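Local coordinates for protein taurocyamine kinase (Schistosoma mansoni, PDB 4WOE) that catalyses the reversible, magnesium-dependent transfer of a phosphate group from ATP to taurocyamine, giving N-phosphotaurocyamine and ADP, at residues Val118-Arg123 with Ala278-Lys283; His300-Arg305 with Tyr319-Lys324; Arg484-Arg489 with Ser638-Val643; Thr577-Val582 with Arg589-Gln594. The protein carries 4 engineered substitutions. All coordinates share one frame; numbering follows the deposited sequence.

Interaction 1: Val118-Arg123 with Ala278-Lys283. With ADP (adenosine-5'-diphosphate), chain C.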
# COMPACT_ATOMS: atom_id res chain seq x y z
N VAL A 118 -12.79 11.68 18.55
CA VAL A 118 -14.08 11.43 19.18
C VAL A 118 -13.92 10.70 20.53
O VAL A 118 -14.49 11.11 21.55
CB VAL A 118 -15.02 10.60 18.26
CG1 VAL A 118 -16.40 10.43 18.89
CG2 VAL A 118 -15.14 11.24 16.88
N SER A 119 -13.13 9.63 20.55
CA SER A 119 -13.01 8.79 21.75
C SER A 119 -11.70 8.01 21.81
O SER A 119 -11.07 7.76 20.79
CB SER A 119 -14.20 7.83 21.83
OG SER A 119 -14.31 7.09 20.63
N THR A 120 -11.31 7.63 23.02
CA THR A 120 -10.05 6.94 23.26
C THR A 120 -10.28 5.66 24.07
O THR A 120 -11.05 5.66 25.03
CB THR A 120 -9.04 7.84 23.98
OG1 THR A 120 -8.88 9.05 23.22
CG2 THR A 120 -7.68 7.16 24.15
N ARG A 121 -9.63 4.58 23.68
CA ARG A 121 -9.92 3.27 24.23
C ARG A 121 -8.62 2.49 24.38
O ARG A 121 -7.77 2.53 23.49
CB ARG A 121 -10.90 2.54 23.30
CG ARG A 121 -11.36 1.14 23.72
CD ARG A 121 -12.36 0.65 22.68
NE ARG A 121 -12.86 -0.71 22.87
CZ ARG A 121 -12.21 -1.82 22.50
NH1 ARG A 121 -11.00 -1.74 21.94
NH2 ARG A 121 -12.77 -3.02 22.69
N VAL A 122 -8.43 1.80 25.51
CA VAL A 122 -7.32 0.86 25.62
C VAL A 122 -7.86 -0.49 26.10
O VAL A 122 -8.67 -0.53 27.02
CB VAL A 122 -6.19 1.36 26.58
CG1 VAL A 122 -4.98 0.41 26.51
CG2 VAL A 122 -5.77 2.77 26.24
N ARG A 123 -7.43 -1.59 25.48
CA ARG A 123 -7.85 -2.89 25.99
C ARG A 123 -6.74 -3.91 26.09
O ARG A 123 -5.75 -3.85 25.37
CB ARG A 123 -8.98 -3.49 25.15
CG ARG A 123 -8.59 -3.87 23.73
CD ARG A 123 -8.18 -5.35 23.53
NE ARG A 123 -8.17 -5.61 22.09
CZ ARG A 123 -7.21 -6.22 21.41
NH1 ARG A 123 -6.14 -6.70 22.04
NH2 ARG A 123 -7.32 -6.38 20.10
N ALA A 278 -4.20 0.17 22.20
CA ALA A 278 -4.65 1.52 22.53
C ALA A 278 -5.12 2.25 21.27
O ALA A 278 -4.39 2.35 20.28
CB ALA A 278 -3.54 2.29 23.21
N SER A 279 -6.35 2.75 21.28
CA SER A 279 -6.91 3.32 20.06
C SER A 279 -7.65 4.63 20.27
O SER A 279 -8.16 4.92 21.36
CB SER A 279 -7.88 2.33 19.42
OG SER A 279 -9.07 2.27 20.19
N VAL A 280 -7.69 5.41 19.20
CA VAL A 280 -8.61 6.54 19.08
C VAL A 280 -9.54 6.30 17.91
O VAL A 280 -9.20 5.56 16.98
CB VAL A 280 -7.87 7.88 18.84
CG1 VAL A 280 -6.99 8.22 20.02
CG2 VAL A 280 -7.06 7.82 17.53
N HIS A 281 -10.71 6.92 17.96
CA HIS A 281 -11.51 7.16 16.76
C HIS A 281 -11.29 8.61 16.35
O HIS A 281 -11.69 9.53 17.07
CB HIS A 281 -12.99 6.88 16.98
CG HIS A 281 -13.36 5.43 16.90
ND1 HIS A 281 -14.67 4.99 16.84
CD2 HIS A 281 -12.59 4.31 16.86
CE1 HIS A 281 -14.69 3.67 16.77
NE2 HIS A 281 -13.45 3.23 16.78
N ALA A 282 -10.66 8.83 15.20
CA ALA A 282 -10.30 10.17 14.79
C ALA A 282 -10.85 10.54 13.39
O ALA A 282 -11.03 9.66 12.52
CB ALA A 282 -8.79 10.34 14.83
N LYS A 283 -11.12 11.84 13.19
CA LYS A 283 -11.53 12.38 11.89
C LYS A 283 -10.30 12.73 11.06
O LYS A 283 -9.69 13.78 11.26
CB LYS A 283 -12.40 13.63 12.03
CG LYS A 283 -13.47 13.57 13.08
CD LYS A 283 -13.65 14.93 13.73
CE LYS A 283 -14.71 14.88 14.83
NZ LYS A 283 -15.98 14.27 14.32
PB ADP C . -10.82 -4.80 19.81
O1B ADP C . -10.26 -5.86 18.89
O2B ADP C . -12.06 -5.24 20.57
O3B ADP C . -9.77 -4.07 20.65
PA ADP C . -12.43 -3.85 17.60
O1A ADP C . -12.89 -5.28 17.54
O2A ADP C . -11.83 -3.18 16.39
O3A ADP C . -11.37 -3.64 18.81
O5' ADP C . -13.66 -2.96 18.13
C5' ADP C . -14.82 -3.50 18.76
C4' ADP C . -15.62 -2.33 19.32
O4' ADP C . -14.75 -1.42 20.02
C3' ADP C . -16.28 -1.53 18.21
O3' ADP C . -17.55 -1.07 18.68
C2' ADP C . -15.40 -0.31 18.07
O2' ADP C . -16.10 0.82 17.55
C1' ADP C . -14.98 -0.09 19.51
N9 ADP C . -13.81 0.82 19.60
C8 ADP C . -12.53 0.54 19.28
N7 ADP C . -11.72 1.63 19.49
C5 ADP C . -12.51 2.62 19.95
C6 ADP C . -12.30 4.03 20.38
N6 ADP C . -11.06 4.58 20.33
N1 ADP C . -13.39 4.73 20.80
C2 ADP C . -14.62 4.17 20.83
N3 ADP C . -14.87 2.89 20.47
C4 ADP C . -13.88 2.09 20.02
O HOH W 1 -8.65 -0.12 21.69
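R121 and S279 face each other as an antiparallel hydrogen-bonded pair and both reach the same ADP. The R121 side chain runs fully extended, CG opposite the backbone N (chi1 -179°), so its CD lies 3.4 Å from C5 of the adenine while the guanidinium is carried on to the diphosphate. There NH1 gives a hydrogen bond to O3B at 2.9 Å, with the ribose O4' over one guanidinium face. R123, bent at chi2, brings NE to the same oxygen, 2.6 Å from O3B, so two arginines grip one terminal phosphate oxygen and probably offset its charge. Small hydroxyls suit the purine edge: S279 OG donates to N7 at 2.8 Å, and S119 OG lies very close to N1, as a donor. The adenine amino group N6 is read by the S119 carbonyl, and the H281 ring lays a face over the base near C6. Behind this first shell, a water bonded to R121 NH1 and S279 OG joins the two side chains, and the backbone bond from S279 N to R121 O (2.6 Å, 173°) fixes their spacing. On the reverse face, V122 CG2 packs on A278 CB, 3.8 Å away, and T120 lies beside V280. Helix 236-250 covers V122, and helix 331-355 covers A278 and V280. Strands 225-232 and 318-323 flank the pair in the antiparallel sheet of the phosphagen kinase catalytic domain.

Interaction 2: His300-Arg305 with Tyr319-Lys324; sequences HGIQPR and YDLSNK. With ADP (adenosine-5'-diphosphate), chain C; NO3 (nitrate ion), chain I.
G301-R305 and Y319-K324 run antiparallel, their strand axes 4.6 Å apart at closest, and five backbone hydrogen bonds tie them from K324 N to G301 O at one end to the R305-D320 pair at the other. In that pair the CB atoms of R305 and D320 lie 3.7 Å apart, yet their charged ends part. D320 turns to R277, with which OD1 forms a salt bridge. R305, extended from CG to NE, reaches the nucleotide: NH1 donates to O2A of the ADP alpha-phosphate at 2.8 Å, and NH2 to O2 of a nitrate, probably from the crystallisation liquor, at 3.0 Å. Q303 steadies this long arm, its OE1 accepting from R305 NE at 2.8 Å from nearly within the guanidinium plane, though the NE sits well above the amide plane. Arginine suits this place because a guanidinium can bond the phosphate with one N-H and the Q303 amide with another. Strand 302-305 is an outermost strand of the catalytic domain's antiparallel sheet, entered from helix 293-299 through a Schellman motif in which G301, with positive phi, is the C-prime residue. K324 crosses beside that glycine, CG 3.6 Å from G301 O, before its NZ forms a salt bridge with E298. P304 CB and L321 CD2 meet on the face away from the nucleotide, and I302 CG2 also touches L321 CD2. One water lies among Q303 O, D320 OD1 and S322 OG; a second links Q303 OE1 with N323 O and also meets S322 OG.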
# COMPACT_ATOMS: atom_id res chain seq x y z
N HIS A 300 4.80 4.91 11.18
CA HIS A 300 4.72 5.55 12.50
C HIS A 300 4.33 4.57 13.60
O HIS A 300 4.03 4.98 14.72
CB HIS A 300 3.73 6.72 12.49
CG HIS A 300 4.16 7.86 11.63
ND1 HIS A 300 3.96 7.89 10.27
CD2 HIS A 300 4.78 9.02 11.95
CE1 HIS A 300 4.45 9.02 9.78
NE2 HIS A 300 4.94 9.73 10.78
N GLY A 301 4.34 3.27 13.27
CA GLY A 301 4.02 2.22 14.23
C GLY A 301 2.53 2.06 14.45
O GLY A 301 2.10 1.61 15.51
N ILE A 302 1.73 2.42 13.46
CA ILE A 302 0.29 2.53 13.65
C ILE A 302 -0.49 1.70 12.64
O ILE A 302 -0.19 1.74 11.46
CB ILE A 302 -0.16 4.00 13.56
CG1 ILE A 302 0.52 4.84 14.64
CG2 ILE A 302 -1.70 4.12 13.61
CD1 ILE A 302 0.22 4.39 16.07
N GLN A 303 -1.49 0.96 13.13
CA GLN A 303 -2.45 0.27 12.26
C GLN A 303 -3.76 1.06 12.14
O GLN A 303 -4.36 1.42 13.16
CB GLN A 303 -2.75 -1.15 12.79
CG GLN A 303 -3.89 -1.85 12.01
CD GLN A 303 -4.41 -3.11 12.68
OE1 GLN A 303 -5.05 -3.06 13.75
NE2 GLN A 303 -4.14 -4.27 12.06
N PRO A 304 -4.22 1.33 10.90
CA PRO A 304 -5.53 1.95 10.66
C PRO A 304 -6.65 0.92 10.52
O PRO A 304 -6.44 -0.13 9.93
CB PRO A 304 -5.32 2.69 9.34
CG PRO A 304 -4.38 1.77 8.57
CD PRO A 304 -3.48 1.12 9.64
N ARG A 305 -7.83 1.22 11.05
CA ARG A 305 -9.02 0.40 10.80
C ARG A 305 -10.18 1.28 10.40
O ARG A 305 -10.37 2.36 10.97
CB ARG A 305 -9.41 -0.43 12.03
CG ARG A 305 -8.39 -1.48 12.47
CD ARG A 305 -8.84 -2.19 13.76
NE ARG A 305 -7.83 -3.15 14.24
CZ ARG A 305 -8.05 -4.06 15.18
NH1 ARG A 305 -9.23 -4.15 15.77
NH2 ARG A 305 -7.08 -4.89 15.53
N TYR A 319 -11.57 7.13 11.45
CA TYR A 319 -10.78 5.90 11.50
C TYR A 319 -10.29 5.55 12.92
O TYR A 319 -10.02 6.42 13.75
CB TYR A 319 -9.56 5.99 10.57
CG TYR A 319 -9.92 5.99 9.09
CD1 TYR A 319 -9.75 4.85 8.32
CD2 TYR A 319 -10.44 7.13 8.49
CE1 TYR A 319 -10.08 4.86 6.98
CE2 TYR A 319 -10.78 7.14 7.17
CZ TYR A 319 -10.59 6.01 6.41
OH TYR A 319 -10.95 6.05 5.08
N ASP A 320 -10.19 4.25 13.15
CA ASP A 320 -9.60 3.64 14.33
C ASP A 320 -8.10 3.61 14.10
O ASP A 320 -7.63 3.01 13.12
CB ASP A 320 -10.18 2.23 14.54
CG ASP A 320 -9.68 1.55 15.82
OD1 ASP A 320 -8.46 1.58 16.11
OD2 ASP A 320 -10.52 0.95 16.54
N LEU A 321 -7.36 4.28 14.98
CA LEU A 321 -5.90 4.32 14.96
C LEU A 321 -5.29 3.71 16.22
O LEU A 321 -5.63 4.11 17.32
CB LEU A 321 -5.41 5.76 14.81
CG LEU A 321 -5.81 6.48 13.53
CD1 LEU A 321 -5.24 7.88 13.53
CD2 LEU A 321 -5.36 5.67 12.27
N SER A 322 -4.36 2.76 16.06
CA SER A 322 -3.81 2.05 17.22
C SER A 322 -2.37 1.59 17.01
O SER A 322 -1.89 1.49 15.87
CB SER A 322 -4.69 0.85 17.55
OG SER A 322 -4.51 -0.19 16.60
N ASN A 323 -1.67 1.31 18.11
CA ASN A 323 -0.35 0.69 18.00
C ASN A 323 -0.47 -0.65 17.25
O ASN A 323 -1.35 -1.46 17.55
CB ASN A 323 0.28 0.47 19.38
CG ASN A 323 -0.64 -0.30 20.33
OD1 ASN A 323 -1.72 0.17 20.70
ND2 ASN A 323 -0.19 -1.48 20.76
N LYS A 324 0.40 -0.88 16.27
CA LYS A 324 0.37 -2.15 15.56
C LYS A 324 1.03 -3.26 16.39
O LYS A 324 0.61 -4.41 16.32
CB LYS A 324 1.04 -2.03 14.19
CG LYS A 324 2.51 -1.71 14.23
CD LYS A 324 3.08 -1.52 12.82
CE LYS A 324 4.61 -1.44 12.87
NZ LYS A 324 5.20 -0.91 11.60
PB ADP C . -10.82 -4.80 19.81
O1B ADP C . -10.26 -5.86 18.89
O2B ADP C . -12.06 -5.24 20.57
O3B ADP C . -9.77 -4.07 20.65
PA ADP C . -12.43 -3.85 17.60
O1A ADP C . -12.89 -5.28 17.54
O2A ADP C . -11.83 -3.18 16.39
O3A ADP C . -11.37 -3.64 18.81
O5' ADP C . -13.66 -2.96 18.13
C5' ADP C . -14.82 -3.50 18.76
C4' ADP C . -15.62 -2.33 19.32
O4' ADP C . -14.75 -1.42 20.02
C3' ADP C . -16.28 -1.53 18.21
O3' ADP C . -17.55 -1.07 18.68
C2' ADP C . -15.40 -0.31 18.07
O2' ADP C . -16.10 0.82 17.55
C1' ADP C . -14.98 -0.09 19.51
N9 ADP C . -13.81 0.82 19.60
C8 ADP C . -12.53 0.54 19.28
N7 ADP C . -11.72 1.63 19.49
C5 ADP C . -12.51 2.62 19.95
C6 ADP C . -12.30 4.03 20.38
N6 ADP C . -11.06 4.58 20.33
N1 ADP C . -13.39 4.73 20.80
C2 ADP C . -14.62 4.17 20.83
N3 ADP C . -14.87 2.89 20.47
C4 ADP C . -13.88 2.09 20.02
N NO3 I . -9.00 -8.22 17.37
O1 NO3 I . -8.15 -8.87 18.07
O2 NO3 I . -8.63 -7.19 16.72
O3 NO3 I . -10.21 -8.60 17.32
O HOH W 2 -6.43 0.37 14.52
O HOH W 3 -3.67 -2.93 16.16

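Interaction 3: Arg484-Arg489 with Ser638-Val643; sequences RVRVGR and SMRASV. With ADP (adenosine-5'-diphosphate), chain D.
R486 and R640 reach one phosphate oxygen by different bends: R486 leaves its backbone with CG between N and the carbonyl carbon (chi1 73°) and bends at chi2, whereas R640 runs extended until it kinks at chi3 (84°). The R486 bends bring its guanidinium beneath R640 CB, which lies over one face, and the two guanidinium planes stand 66° apart. Both NE atoms donate to O3B of ADP at 2.9 Å, and R640 NH2 adds a bond to the bridging O3A. R484, straight from CG to NE, passes the adenine with its CD and ends with NH2 3.0 Å from O1B. Its paired residue S642 places OG 3.0 Å from the adenine N7. The opposite face is apolar, V485 CG1 meeting M639 CG at 3.7 Å. At the strand end, G488 N donates to S638 OG at 2.9 Å; a side chain at 488 would crowd that hydroxyl, which suits glycine. D684 and N634 give R640 and R486 further partners. Three arginines gathered round a diphosphate suit a kinase nucleotide site: their charges probably balance the anion, and perhaps steady negative charge that builds up during phosphoryl transfer.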
# COMPACT_ATOMS: atom_id res chain seq x y z
N ARG A 484 10.63 -1.36 -30.42
CA ARG A 484 9.52 -0.59 -29.90
C ARG A 484 9.84 0.90 -29.96
O ARG A 484 10.98 1.30 -29.73
CB ARG A 484 9.24 -1.03 -28.46
CG ARG A 484 8.14 -0.29 -27.72
CD ARG A 484 7.98 -0.95 -26.35
NE ARG A 484 6.88 -0.45 -25.53
CZ ARG A 484 6.97 0.59 -24.72
NH1 ARG A 484 8.12 1.26 -24.64
NH2 ARG A 484 5.93 0.97 -23.99
N VAL A 485 8.85 1.73 -30.30
CA VAL A 485 8.99 3.18 -30.16
C VAL A 485 7.68 3.78 -29.60
O VAL A 485 6.59 3.48 -30.09
CB VAL A 485 9.33 3.89 -31.49
CG1 VAL A 485 9.76 5.34 -31.22
CG2 VAL A 485 10.40 3.14 -32.27
N ARG A 486 7.80 4.62 -28.57
CA ARG A 486 6.64 5.24 -27.94
C ARG A 486 6.81 6.74 -27.78
O ARG A 486 7.92 7.25 -27.78
CB ARG A 486 6.38 4.62 -26.56
CG ARG A 486 7.36 5.01 -25.48
CD ARG A 486 7.00 6.30 -24.70
NE ARG A 486 7.87 6.44 -23.53
CZ ARG A 486 8.35 7.58 -23.05
NH1 ARG A 486 8.07 8.76 -23.61
NH2 ARG A 486 9.13 7.53 -21.98
N VAL A 487 5.69 7.43 -27.62
CA VAL A 487 5.69 8.83 -27.23
C VAL A 487 4.58 9.09 -26.23
O VAL A 487 3.56 8.39 -26.24
CB VAL A 487 5.47 9.82 -28.44
CG1 VAL A 487 6.62 9.72 -29.47
CG2 VAL A 487 4.07 9.66 -29.06
N GLY A 488 4.79 10.08 -25.37
CA GLY A 488 3.75 10.54 -24.48
C GLY A 488 3.07 11.75 -25.10
O GLY A 488 3.66 12.43 -25.92
N ARG A 489 1.81 11.98 -24.74
CA ARG A 489 1.13 13.20 -25.12
C ARG A 489 0.21 13.63 -23.98
O ARG A 489 -0.24 12.81 -23.17
CB ARG A 489 0.34 13.02 -26.41
CG ARG A 489 1.16 12.82 -27.69
CD ARG A 489 1.93 14.09 -28.06
NE ARG A 489 2.57 14.01 -29.37
CZ ARG A 489 3.83 13.63 -29.59
NH1 ARG A 489 4.62 13.24 -28.60
NH2 ARG A 489 4.30 13.63 -30.83
N SER A 638 9.29 13.57 -26.71
CA SER A 638 8.64 12.63 -25.80
C SER A 638 8.82 11.21 -26.32
O SER A 638 8.02 10.31 -26.05
CB SER A 638 7.15 12.98 -25.64
OG SER A 638 6.58 12.24 -24.59
N MET A 639 9.88 11.01 -27.08
CA MET A 639 10.04 9.77 -27.80
C MET A 639 11.08 8.89 -27.14
O MET A 639 12.15 9.34 -26.79
CB MET A 639 10.41 10.05 -29.26
CG MET A 639 10.48 8.79 -30.12
SD MET A 639 10.76 9.05 -31.88
CE MET A 639 9.11 9.42 -32.49
N ARG A 640 10.72 7.62 -26.96
CA ARG A 640 11.65 6.62 -26.48
C ARG A 640 11.66 5.47 -27.46
O ARG A 640 10.67 4.76 -27.60
CB ARG A 640 11.26 6.14 -25.07
CG ARG A 640 12.37 5.40 -24.34
CD ARG A 640 12.10 5.29 -22.83
NE ARG A 640 11.23 4.17 -22.48
CZ ARG A 640 11.63 2.90 -22.40
NH1 ARG A 640 12.89 2.57 -22.65
NH2 ARG A 640 10.75 1.94 -22.08
N ALA A 641 12.76 5.35 -28.20
CA ALA A 641 12.99 4.21 -29.07
C ALA A 641 13.84 3.18 -28.34
O ALA A 641 14.79 3.53 -27.63
CB ALA A 641 13.68 4.63 -30.36
N SER A 642 13.51 1.91 -28.53
CA SER A 642 14.16 0.88 -27.74
C SER A 642 14.02 -0.46 -28.38
O SER A 642 13.13 -0.69 -29.19
CB SER A 642 13.56 0.82 -26.33
OG SER A 642 12.24 0.28 -26.36
N VAL A 643 14.94 -1.34 -28.03
CA VAL A 643 14.76 -2.76 -28.24
C VAL A 643 15.01 -3.43 -26.88
O VAL A 643 15.64 -2.84 -26.00
CB VAL A 643 15.70 -3.33 -29.31
CG1 VAL A 643 15.84 -2.35 -30.48
CG2 VAL A 643 17.04 -3.63 -28.73
PB ADP D . 7.58 3.61 -20.90
O1B ADP D . 6.71 3.06 -22.01
O2B ADP D . 6.79 4.03 -19.67
O3B ADP D . 8.58 4.66 -21.35
PA ADP D . 8.56 1.59 -19.08
O1A ADP D . 10.02 1.24 -18.86
O2A ADP D . 7.80 2.43 -18.09
O3A ADP D . 8.51 2.32 -20.53
O5' ADP D . 7.73 0.20 -19.23
C5' ADP D . 6.70 0.06 -20.21
C4' ADP D . 6.61 -1.37 -20.73
O4' ADP D . 7.15 -1.44 -22.05
C3' ADP D . 7.41 -2.37 -19.88
O3' ADP D . 6.65 -3.58 -19.78
C2' ADP D . 8.64 -2.67 -20.70
O2' ADP D . 9.10 -3.99 -20.44
C1' ADP D . 8.07 -2.53 -22.11
N9 ADP D . 9.12 -2.33 -23.14
C8 ADP D . 9.96 -1.29 -23.26
N7 ADP D . 10.78 -1.45 -24.33
C5 ADP D . 10.46 -2.63 -24.92
C6 ADP D . 10.91 -3.41 -26.10
N6 ADP D . 11.91 -2.97 -26.89
N1 ADP D . 10.29 -4.59 -26.35
C2 ADP D . 9.29 -5.05 -25.57
N3 ADP D . 8.83 -4.38 -24.49
C4 ADP D . 9.36 -3.20 -24.13
O HOH W 4 10.07 2.03 -26.43

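Interaction 4: Thr577-Val582 with Arg589-Gln594. With ADP (adenosine-5'-diphosphate), chain D; NO3 (nitrate ion), chain J.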
# COMPACT_ATOMS: atom_id res chain seq x y z
N THR A 577 0.60 -4.63 -32.84
CA THR A 577 1.78 -3.89 -33.27
C THR A 577 1.60 -2.38 -32.98
O THR A 577 2.53 -1.61 -33.15
CB THR A 577 2.07 -4.11 -34.78
OG1 THR A 577 0.90 -3.79 -35.54
CG2 THR A 577 2.44 -5.58 -35.04
N PHE A 578 0.41 -1.99 -32.54
CA PHE A 578 0.11 -0.59 -32.24
C PHE A 578 -0.85 -0.51 -31.06
O PHE A 578 -1.92 -1.12 -31.06
CB PHE A 578 -0.50 0.12 -33.46
CG PHE A 578 -0.78 1.58 -33.21
CD1 PHE A 578 0.26 2.50 -33.19
CD2 PHE A 578 -2.08 2.02 -32.99
CE1 PHE A 578 0.01 3.84 -32.96
CE2 PHE A 578 -2.34 3.36 -32.75
CZ PHE A 578 -1.29 4.28 -32.74
N LEU A 579 -0.47 0.26 -30.04
CA LEU A 579 -1.15 0.22 -28.76
C LEU A 579 -1.20 1.60 -28.13
O LEU A 579 -0.34 2.44 -28.37
CB LEU A 579 -0.47 -0.74 -27.79
CG LEU A 579 -0.05 -2.12 -28.28
CD1 LEU A 579 1.28 -2.07 -29.03
CD2 LEU A 579 -0.01 -3.12 -27.13
N VAL A 580 -2.22 1.85 -27.31
CA VAL A 580 -2.33 3.11 -26.60
C VAL A 580 -2.77 2.91 -25.13
O VAL A 580 -3.85 2.40 -24.87
CB VAL A 580 -3.31 4.07 -27.31
CG1 VAL A 580 -3.33 5.42 -26.62
CG2 VAL A 580 -2.96 4.26 -28.79
N TRP A 581 -1.92 3.29 -24.18
CA TRP A 581 -2.35 3.35 -22.79
C TRP A 581 -3.11 4.64 -22.56
O TRP A 581 -2.56 5.71 -22.79
CB TRP A 581 -1.18 3.31 -21.83
CG TRP A 581 -0.31 2.14 -21.99
CD1 TRP A 581 -0.62 0.96 -22.60
CD2 TRP A 581 1.04 2.03 -21.54
NE1 TRP A 581 0.46 0.11 -22.55
CE2 TRP A 581 1.50 0.75 -21.91
CE3 TRP A 581 1.91 2.90 -20.87
CZ2 TRP A 581 2.79 0.30 -21.62
CZ3 TRP A 581 3.20 2.45 -20.58
CH2 TRP A 581 3.63 1.17 -20.96
N VAL A 582 -4.36 4.55 -22.10
CA VAL A 582 -5.07 5.77 -21.76
C VAL A 582 -4.94 6.05 -20.27
O VAL A 582 -5.27 5.20 -19.44
CB VAL A 582 -6.56 5.72 -22.15
CG1 VAL A 582 -7.28 6.99 -21.68
CG2 VAL A 582 -6.72 5.57 -23.66
N ARG A 589 -0.09 7.22 -24.04
CA ARG A 589 1.19 6.71 -24.49
C ARG A 589 0.93 5.95 -25.76
O ARG A 589 0.24 4.93 -25.76
CB ARG A 589 1.85 5.83 -23.45
CG ARG A 589 2.35 6.61 -22.27
CD ARG A 589 3.51 7.58 -22.63
NE ARG A 589 4.00 8.23 -21.42
CZ ARG A 589 4.77 7.63 -20.51
NH1 ARG A 589 5.16 6.38 -20.70
NH2 ARG A 589 5.16 8.29 -19.43
N ILE A 590 1.47 6.46 -26.85
CA ILE A 590 1.24 5.87 -28.15
C ILE A 590 2.44 5.00 -28.50
O ILE A 590 3.59 5.47 -28.51
CB ILE A 590 0.99 6.97 -29.20
CG1 ILE A 590 -0.11 7.91 -28.67
CG2 ILE A 590 0.64 6.35 -30.54
CD1 ILE A 590 -0.24 9.24 -29.41
N ILE A 591 2.18 3.72 -28.74
CA ILE A 591 3.23 2.71 -28.86
C ILE A 591 3.18 1.94 -30.18
O ILE A 591 2.12 1.57 -30.67
CB ILE A 591 3.13 1.71 -27.69
CG1 ILE A 591 3.22 2.45 -26.35
CG2 ILE A 591 4.21 0.63 -27.81
CD1 ILE A 591 2.18 2.02 -25.36
N SER A 592 4.35 1.71 -30.75
CA SER A 592 4.48 0.83 -31.90
C SER A 592 5.55 -0.22 -31.58
O SER A 592 6.62 0.12 -31.10
CB SER A 592 4.83 1.62 -33.17
OG SER A 592 4.93 0.77 -34.29
N MET A 593 5.25 -1.48 -31.83
CA MET A 593 6.23 -2.53 -31.61
C MET A 593 5.95 -3.73 -32.50
O MET A 593 4.87 -3.83 -33.07
CB MET A 593 6.27 -2.97 -30.12
CG MET A 593 4.93 -3.16 -29.39
SD MET A 593 5.24 -3.34 -27.59
CE MET A 593 3.71 -2.85 -26.82
N GLN A 594 6.94 -4.60 -32.63
CA GLN A 594 6.78 -5.91 -33.24
C GLN A 594 7.99 -6.77 -32.87
O GLN A 594 8.99 -6.26 -32.35
CB GLN A 594 6.65 -5.80 -34.76
CG GLN A 594 7.92 -5.37 -35.46
CD GLN A 594 7.67 -4.81 -36.84
OE1 GLN A 594 6.63 -4.18 -37.08
NE2 GLN A 594 8.61 -5.02 -37.74
PB ADP D . 7.58 3.61 -20.90
O1B ADP D . 6.71 3.06 -22.01
O2B ADP D . 6.79 4.03 -19.67
O3B ADP D . 8.58 4.66 -21.35
PA ADP D . 8.56 1.59 -19.08
O1A ADP D . 10.02 1.24 -18.86
O2A ADP D . 7.80 2.43 -18.09
O3A ADP D . 8.51 2.32 -20.53
O5' ADP D . 7.73 0.20 -19.23
C5' ADP D . 6.70 0.06 -20.21
C4' ADP D . 6.61 -1.37 -20.73
O4' ADP D . 7.15 -1.44 -22.05
C3' ADP D . 7.41 -2.37 -19.88
O3' ADP D . 6.65 -3.58 -19.78
C2' ADP D . 8.64 -2.67 -20.70
O2' ADP D . 9.10 -3.99 -20.44
C1' ADP D . 8.07 -2.53 -22.11
N9 ADP D . 9.12 -2.33 -23.14
C8 ADP D . 9.96 -1.29 -23.26
N7 ADP D . 10.78 -1.45 -24.33
C5 ADP D . 10.46 -2.63 -24.92
C6 ADP D . 10.91 -3.41 -26.10
N6 ADP D . 11.91 -2.97 -26.89
N1 ADP D . 10.29 -4.59 -26.35
C2 ADP D . 9.29 -5.05 -25.57
N3 ADP D . 8.83 -4.38 -24.49
C4 ADP D . 9.36 -3.20 -24.13
N NO3 J . 8.81 6.36 -18.39
O1 NO3 J . 8.60 5.15 -18.07
O2 NO3 J . 7.83 7.11 -18.70
O3 NO3 J . 10.01 6.83 -18.41
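W581 and I591 meet end over face: the methyl CD1 of I591 stands 3.8 Å from the centroid of the tryptophan's five-membered ring, only 12° off its normal, a CH-pi contact. At the ring's edge NE1 donates to the F546 carbonyl, which helps to fix the indole's rotation. The six-membered end points to the nucleotide, with W581 CH2 3.3 Å from ADP C5', which lies in the ring plane. A broad flat residue suits this place, offering one face to a branched aliphatic chain and an edge to the sugar. R589 runs obliquely beside the six-membered end, CB 3.9 Å from W581 CE3, its guanidinium plane 37° from the indole plane. Bent at chi2 (-66°), R589 sends NH1 to O2B of the beta-phosphate at 3.0 Å, while NH2 bonds a nitrate ion and forms a salt bridge with D586. Further along this face L579 and M593 cross at about a right angle, the methionine methyl CE tucked 3.4 Å from L579 CD1, a tight fit. On the other face F578 lies alongside I590, pointing the same way, with CE1 3.5 Å from I590 CG2. Five backbone bonds hold this beta hairpin in register, among them I591 N to L579 O at 2.9 Å. The F578-I590 face packs under helices: 599-614 covers I590 and S592, and 502-517 covers V580. In the sheet the hairpin is flanked by strand 569-573, next to 578-582, and by strand 480-489, next to 588-595.

In the fold
The chain carries two phosphagen kinase units, and the four contacts divide between them: interactions 1 and 2 lie in the first catalytic domain, interactions 3 and 4 in the second. The centres of interactions 1 and 2 are about 10 Å apart, and those of interactions 3 and 4 about 9 Å. Neighbouring strands of one antiparallel sheet join each pair: 277-283 with 318-323, and 480-489 with 588-595. Across the domains the centres stand about 43 to 51 Å apart without touching. Interaction 2 follows interaction 1 along the chain, whereas the hairpin of interaction 4 falls between the two segments of interaction 3. Each pair serves its own ADP, so the protein holds two separate nucleotide sites.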